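Local atomic coordinates of putative cell surface protein, similar to internalin proteins (PDB entry 5KZS), a protein that is of unknown function but, as an internalin-like leucine-rich-repeat surface protein of Listeria monocytogenes, may take part in contacts with host cells. Residues P146-L151 with H167-L172; L114-Y119 with P140-M145. One frame throughout, in Å; residues are numbered along the deposited sequence.

Contact 1 (P146-L151 with H167-L172)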
loop_
_atom_site.group_PDB
_atom_site.type_symbol
_atom_site.label_atom_id
_atom_site.label_comp_id
_atom_site.label_asym_id
_atom_site.label_seq_id
_atom_site.Cartn_x
_atom_site.Cartn_y
_atom_site.Cartn_z
ATOM N N PRO A 146 6.167 4.415 -19.829
ATOM C CA PRO A 146 7.468 3.715 -19.788
ATOM C C PRO A 146 8.481 4.219 -18.750
ATOM O O PRO A 146 9.447 3.500 -18.471
ATOM C CB PRO A 146 8.027 3.949 -21.198
ATOM C CG PRO A 146 7.443 5.253 -21.595
ATOM C CD PRO A 146 6.033 5.188 -21.082
ATOM N N ASP A 147 8.275 5.433 -18.221
ATOM C CA ASP A 147 9.143 6.027 -17.187
ATOM C C ASP A 147 8.553 6.034 -15.760
ATOM O O ASP A 147 9.122 6.679 -14.874
ATOM C CB ASP A 147 9.515 7.473 -17.596
ATOM C CG ASP A 147 10.619 7.529 -18.651
ATOM O OD1 ASP A 147 11.558 6.687 -18.604
ATOM O OD2 ASP A 147 10.553 8.433 -19.516
ATOM N N LEU A 148 7.442 5.329 -15.524
ATOM C CA LEU A 148 6.794 5.329 -14.208
ATOM C C LEU A 148 7.749 4.721 -13.192
ATOM O O LEU A 148 8.179 3.572 -13.394
ATOM C CB LEU A 148 5.495 4.519 -14.227
ATOM C CG LEU A 148 4.653 4.474 -12.946
ATOM C CD1 LEU A 148 4.053 5.833 -12.656
ATOM C CD2 LEU A 148 3.536 3.459 -13.041
ATOM N N SER A 149 8.096 5.494 -12.140
ATOM C CA SER A 149 9.008 5.025 -11.065
ATOM C C SER A 149 8.461 4.947 -9.631
ATOM O O SER A 149 9.120 4.347 -8.796
ATOM C CB SER A 149 10.339 5.790 -11.070
ATOM O OG SER A 149 10.185 7.065 -10.523
ATOM N N GLN A 150 7.293 5.520 -9.344
ATOM C CA GLN A 150 6.681 5.409 -8.009
ATOM C C GLN A 150 5.188 5.186 -8.127
ATOM O O GLN A 150 4.552 5.839 -8.936
ATOM C CB GLN A 150 6.896 6.685 -7.204
ATOM C CG GLN A 150 8.341 7.138 -7.028
ATOM C CD GLN A 150 8.504 8.124 -5.867
ATOM O OE1 GLN A 150 8.065 7.854 -4.750
ATOM N NE2 GLN A 150 9.133 9.263 -6.123
ATOM N N LEU A 151 4.614 4.311 -7.310
ATOM C CA LEU A 151 3.173 4.038 -7.385
ATOM C C LEU A 151 2.598 3.761 -6.007
ATOM O O LEU A 151 2.966 2.771 -5.371
ATOM C CB LEU A 151 2.914 2.857 -8.326
ATOM C CG LEU A 151 1.478 2.327 -8.503
ATOM C CD1 LEU A 151 0.530 3.460 -8.881
ATOM C CD2 LEU A 151 1.414 1.219 -9.544
ATOM N N HIS A 167 4.431 -5.728 -16.712
ATOM C CA HIS A 167 5.357 -6.034 -17.818
ATOM C C HIS A 167 6.070 -4.807 -18.393
ATOM O O HIS A 167 7.247 -4.887 -18.774
ATOM C CB HIS A 167 4.630 -6.785 -18.951
ATOM C CG HIS A 167 4.130 -8.140 -18.551
ATOM N ND1 HIS A 167 2.832 -8.368 -18.146
ATOM C CD2 HIS A 167 4.763 -9.333 -18.470
ATOM C CE1 HIS A 167 2.685 -9.641 -17.832
ATOM N NE2 HIS A 167 3.844 -10.249 -18.018
ATOM N N THR A 168 5.364 -3.684 -18.454
ATOM C CA THR A 168 5.821 -2.540 -19.238
ATOM C C THR A 168 6.115 -1.291 -18.379
ATOM O O THR A 168 5.923 -0.155 -18.835
ATOM C CB THR A 168 4.790 -2.238 -20.345
ATOM O OG1 THR A 168 4.168 -3.464 -20.763
ATOM C CG2 THR A 168 5.442 -1.557 -21.541
ATOM N N ILE A 169 6.601 -1.516 -17.153
ATOM C CA ILE A 169 7.102 -0.451 -16.274
ATOM C C ILE A 169 8.426 -0.879 -15.579
ATOM O O ILE A 169 8.518 -0.909 -14.351
ATOM C CB ILE A 169 6.027 0.009 -15.245
ATOM C CG1 ILE A 169 5.409 -1.173 -14.495
ATOM C CG2 ILE A 169 4.906 0.766 -15.935
ATOM C CD1 ILE A 169 4.695 -0.778 -13.218
ATOM N N PRO A 170 9.478 -1.165 -16.374
ATOM C CA PRO A 170 10.761 -1.658 -15.848
ATOM C C PRO A 170 11.573 -0.698 -14.962
ATOM O O PRO A 170 12.491 -1.148 -14.269
ATOM C CB PRO A 170 11.557 -1.971 -17.117
ATOM C CG PRO A 170 11.031 -1.014 -18.116
ATOM C CD PRO A 170 9.565 -0.884 -17.819
ATOM N N LYS A 171 11.247 0.591 -14.981
ATOM C CA LYS A 171 11.979 1.605 -14.203
ATOM C C LYS A 171 11.379 1.895 -12.811
ATOM O O LYS A 171 11.820 2.820 -12.136
ATOM C CB LYS A 171 12.110 2.891 -15.043
ATOM C CG LYS A 171 13.163 2.755 -16.127
ATOM C CD LYS A 171 13.074 3.858 -17.160
ATOM C CE LYS A 171 14.171 3.724 -18.212
ATOM N NZ LYS A 171 13.997 4.726 -19.309
ATOM N N LEU A 172 10.401 1.098 -12.382
ATOM C CA LEU A 172 9.704 1.330 -11.120
ATOM C C LEU A 172 10.644 1.046 -9.955
ATOM O O LEU A 172 11.215 -0.043 -9.896
ATOM C CB LEU A 172 8.451 0.444 -11.016
ATOM C CG LEU A 172 7.445 0.823 -9.919
ATOM C CD1 LEU A 172 6.598 2.005 -10.370
ATOM C CD2 LEU A 172 6.533 -0.333 -9.545
#
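Leu148 and Leu172 lie side by side and point the same way, as equivalent leucines do in successive turns of a leucine-rich-repeat solenoid. The segments 146-151 and 167-172 are such neighbouring turns, each leading into a strand of the parallel sheet. Both leucines carry CG anti to the backbone N, with chi1 of -177° in Leu148, which sends the two side chains inward as parallel bumps.

Leu172 CD1 fills a shallow hollow on the other turn. The floor is the peptide between Ser149 and Gln150, with Ser149 C at 3.6 Å. One wall is Leu148, whose CG lies 4.1 Å from Leu172 CD1. The other is Leu151 CB, in slightly looser contact. Behind Leu148, Ile169 offers its CG2 branch as a second bump. That methyl rests against both CB and CD2 of Leu148, at 4.2 Å from CB. These side chains are buried, and Leu172 packs onward against Leu194.

Nearer the surface the backbones close up. Ser149 CB packs 3.5 Å from Lys171 O, which belongs to the type I beta turn that runs from Ile169 to Leu172. The backbone of Ser149 bonds to Val126 on one side and to Ser173 and Thr174 on the other, tying three turns together.

Lys171 stretches out past the other turn. Its chain is extended beyond CG and runs alongside Asp147, with CD 3.9 Å from Pro146 O. It ends in a salt bridge of 3.2 Å, in which Lys171 NZ meets Asp147 OD1 nearly along the axis of its C-O bond.

Contact 2 (L114-Y119 with P140-M145)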
loop_
_atom_site.group_PDB
_atom_site.type_symbol
_atom_site.label_atom_id
_atom_site.label_comp_id
_atom_site.label_asym_id
_atom_site.label_seq_id
_atom_site.Cartn_x
_atom_site.Cartn_y
_atom_site.Cartn_z
ATOM N N LEU A 114 -12.283 5.190 -6.837
ATOM C CA LEU A 114 -11.468 5.603 -7.988
ATOM C C LEU A 114 -11.058 4.428 -8.891
ATOM O O LEU A 114 -10.705 3.363 -8.402
ATOM C CB LEU A 114 -10.183 6.269 -7.513
ATOM C CG LEU A 114 -10.246 7.577 -6.747
ATOM C CD1 LEU A 114 -8.841 7.949 -6.314
ATOM C CD2 LEU A 114 -10.834 8.690 -7.603
ATOM N N SER A 115 -11.085 4.633 -10.202
ATOM C CA SER A 115 -10.487 3.699 -11.154
ATOM C C SER A 115 -9.200 4.314 -11.663
ATOM O O SER A 115 -9.009 5.520 -11.562
ATOM C CB SER A 115 -11.437 3.414 -12.330
ATOM O OG SER A 115 -11.615 4.543 -13.187
ATOM N N LEU A 116 -8.340 3.486 -12.236
ATOM C CA LEU A 116 -7.070 3.928 -12.796
ATOM C C LEU A 116 -6.991 3.484 -14.252
ATOM O O LEU A 116 -6.781 2.301 -14.509
ATOM C CB LEU A 116 -5.908 3.328 -11.990
ATOM C CG LEU A 116 -4.489 3.412 -12.589
ATOM C CD1 LEU A 116 -4.147 4.803 -13.147
ATOM C CD2 LEU A 116 -3.468 2.982 -11.549
ATOM N N PRO A 117 -7.160 4.424 -15.211
ATOM C CA PRO A 117 -6.988 4.100 -16.637
ATOM C C PRO A 117 -5.593 3.583 -17.014
ATOM O O PRO A 117 -4.628 3.797 -16.299
ATOM C CB PRO A 117 -7.249 5.445 -17.334
ATOM C CG PRO A 117 -8.146 6.192 -16.416
ATOM C CD PRO A 117 -7.751 5.767 -15.025
ATOM N N ASP A 118 -5.502 2.893 -18.138
ATOM C CA ASP A 118 -4.216 2.545 -18.726
ATOM C C ASP A 118 -3.815 3.763 -19.566
ATOM O O ASP A 118 -4.012 3.782 -20.771
ATOM C CB ASP A 118 -4.378 1.265 -19.569
ATOM C CG ASP A 118 -3.088 0.810 -20.242
ATOM O OD1 ASP A 118 -1.983 1.221 -19.846
ATOM O OD2 ASP A 118 -3.181 0.011 -21.192
ATOM N N TYR A 119 -3.272 4.781 -18.907
ATOM C CA TYR A 119 -3.046 6.097 -19.531
ATOM C C TYR A 119 -2.066 6.075 -20.711
ATOM O O TYR A 119 -0.935 5.591 -20.593
ATOM C CB TYR A 119 -2.521 7.119 -18.518
ATOM C CG TYR A 119 -3.495 7.581 -17.446
ATOM C CD1 TYR A 119 -4.648 8.293 -17.772
ATOM C CD2 TYR A 119 -3.224 7.369 -16.092
ATOM C CE1 TYR A 119 -5.519 8.757 -16.780
ATOM C CE2 TYR A 119 -4.089 7.823 -15.095
ATOM C CZ TYR A 119 -5.234 8.519 -15.435
ATOM O OH TYR A 119 -6.082 8.961 -14.436
ATOM N N PRO A 140 -4.349 -1.759 -13.978
ATOM C CA PRO A 140 -3.982 -2.200 -15.310
ATOM C C PRO A 140 -2.483 -2.483 -15.391
ATOM O O PRO A 140 -1.684 -1.863 -14.681
ATOM C CB PRO A 140 -4.351 -1.005 -16.178
ATOM C CG PRO A 140 -4.110 0.161 -15.281
ATOM C CD PRO A 140 -4.445 -0.290 -13.889
ATOM N N ASP A 141 -2.131 -3.439 -16.236
ATOM C CA ASP A 141 -0.752 -3.698 -16.587
ATOM C C ASP A 141 -0.290 -2.639 -17.610
ATOM O O ASP A 141 -0.383 -2.839 -18.830
ATOM C CB ASP A 141 -0.661 -5.103 -17.161
ATOM C CG ASP A 141 0.751 -5.542 -17.406
ATOM O OD1 ASP A 141 1.696 -4.762 -17.113
ATOM O OD2 ASP A 141 0.907 -6.690 -17.890
ATOM N N PHE A 142 0.245 -1.539 -17.082
ATOM C CA PHE A 142 0.419 -0.273 -17.819
ATOM C C PHE A 142 1.227 -0.406 -19.097
ATOM O O PHE A 142 2.316 -0.969 -19.069
ATOM C CB PHE A 142 1.131 0.781 -16.971
ATOM C CG PHE A 142 0.529 0.989 -15.613
ATOM C CD1 PHE A 142 -0.641 1.716 -15.458
ATOM C CD2 PHE A 142 1.138 0.459 -14.485
ATOM C CE1 PHE A 142 -1.189 1.921 -14.195
ATOM C CE2 PHE A 142 0.588 0.651 -13.234
ATOM C CZ PHE A 142 -0.577 1.383 -13.087
ATOM N N THR A 143 0.695 0.143 -20.197
ATOM C CA THR A 143 1.337 0.115 -21.523
ATOM C C THR A 143 1.994 1.434 -21.943
ATOM O O THR A 143 2.945 1.422 -22.728
ATOM C CB THR A 143 0.310 -0.232 -22.612
ATOM O OG1 THR A 143 -0.831 0.614 -22.452
ATOM C CG2 THR A 143 -0.124 -1.680 -22.500
ATOM N N GLY A 144 1.498 2.554 -21.418
ATOM C CA GLY A 144 1.842 3.887 -21.935
ATOM C C GLY A 144 2.606 4.829 -21.026
ATOM O O GLY A 144 2.631 6.040 -21.286
HETATM N N MSE A 145 3.230 4.283 -19.984
HETATM C CA MSE A 145 3.987 5.068 -18.992
HETATM C C MSE A 145 5.332 4.414 -18.781
HETATM O O MSE A 145 5.622 3.921 -17.687
HETATM C CB MSE A 145 3.186 5.193 -17.694
HETATM C CG MSE A 145 1.825 5.800 -18.008
HETATM SE SE MSE A 145 0.901 6.463 -16.413
HETATM C CE MSE A 145 -0.029 4.835 -15.822
HETATM O O HOH W 1 -0.601 3.357 -19.206
#
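Asp118 grips Thr143 with both oxygens of its carboxylate. The backbone N of Thr143 donates to Asp118 OD1 at 2.9 Å in an almost straight bond (171°) and meets the syn lone pair of that oxygen. Thr143 OG1 donates to Asp118 OD2 at 2.7 Å, from the syn side but 25° out of the carboxylate plane. With CG anti to the backbone N (chi1 180°), Asp118 reaches across to this partner. The two bonds should hold the carboxylate against rotation.

Water 1 adds a second polar link. It donates to Asp118 OD1 at 2.6 Å and to Tyr119 O at 2.7 Å, and accepts from Gly144 N. Gly144 CA also makes a CH...O contact with Tyr119 O at 3.5 Å.

The apolar contacts lie deeper. Leu116 CD2 meets the Phe142 ring at its edge, 3.6 Å from CZ. Leu116 CG touches Pro140 CD. Selenomethionine Met145 crosses Tyr119, with SE 4.1 Å from Tyr119 CB and CE at the ring edge. Within segment 140-145, the carbonyl oxygen Pro140 O sits over the centre of one Phe142 face, 3.5 Å above the ring plane.

Both segments are loops on the convex side of the leucine-rich-repeat solenoid. The first leads from strand 113-114 toward strand 127-129, the second from strand 134-135 toward strand 150-152. Tyr119 bonds through OH to Phe89 O and packs on Leu101 of strand 100-103.

Overall arrangement
Both contacts join consecutive turns of the same solenoid, and both are partly buried. Contact 1 lies where the chain enters the parallel sheet and includes the start of strand 150-152. Contact 2 joins loops alone. Contact 1 relies on aliphatic side chains packed side by side, with one salt bridge toward the surface. Contact 2 combines aromatic and proline packing with a bidentate carboxylate and a bridging water. Their centres are 11 Å apart, and the chain runs directly from 140-145 into 146-151. They also touch: Leu151 CD2 packs on Phe142 CE2 at 3.8 Å, and His167 ND1 probably hydrogen-bonds to Asp141 OD2 at 2.6 Å.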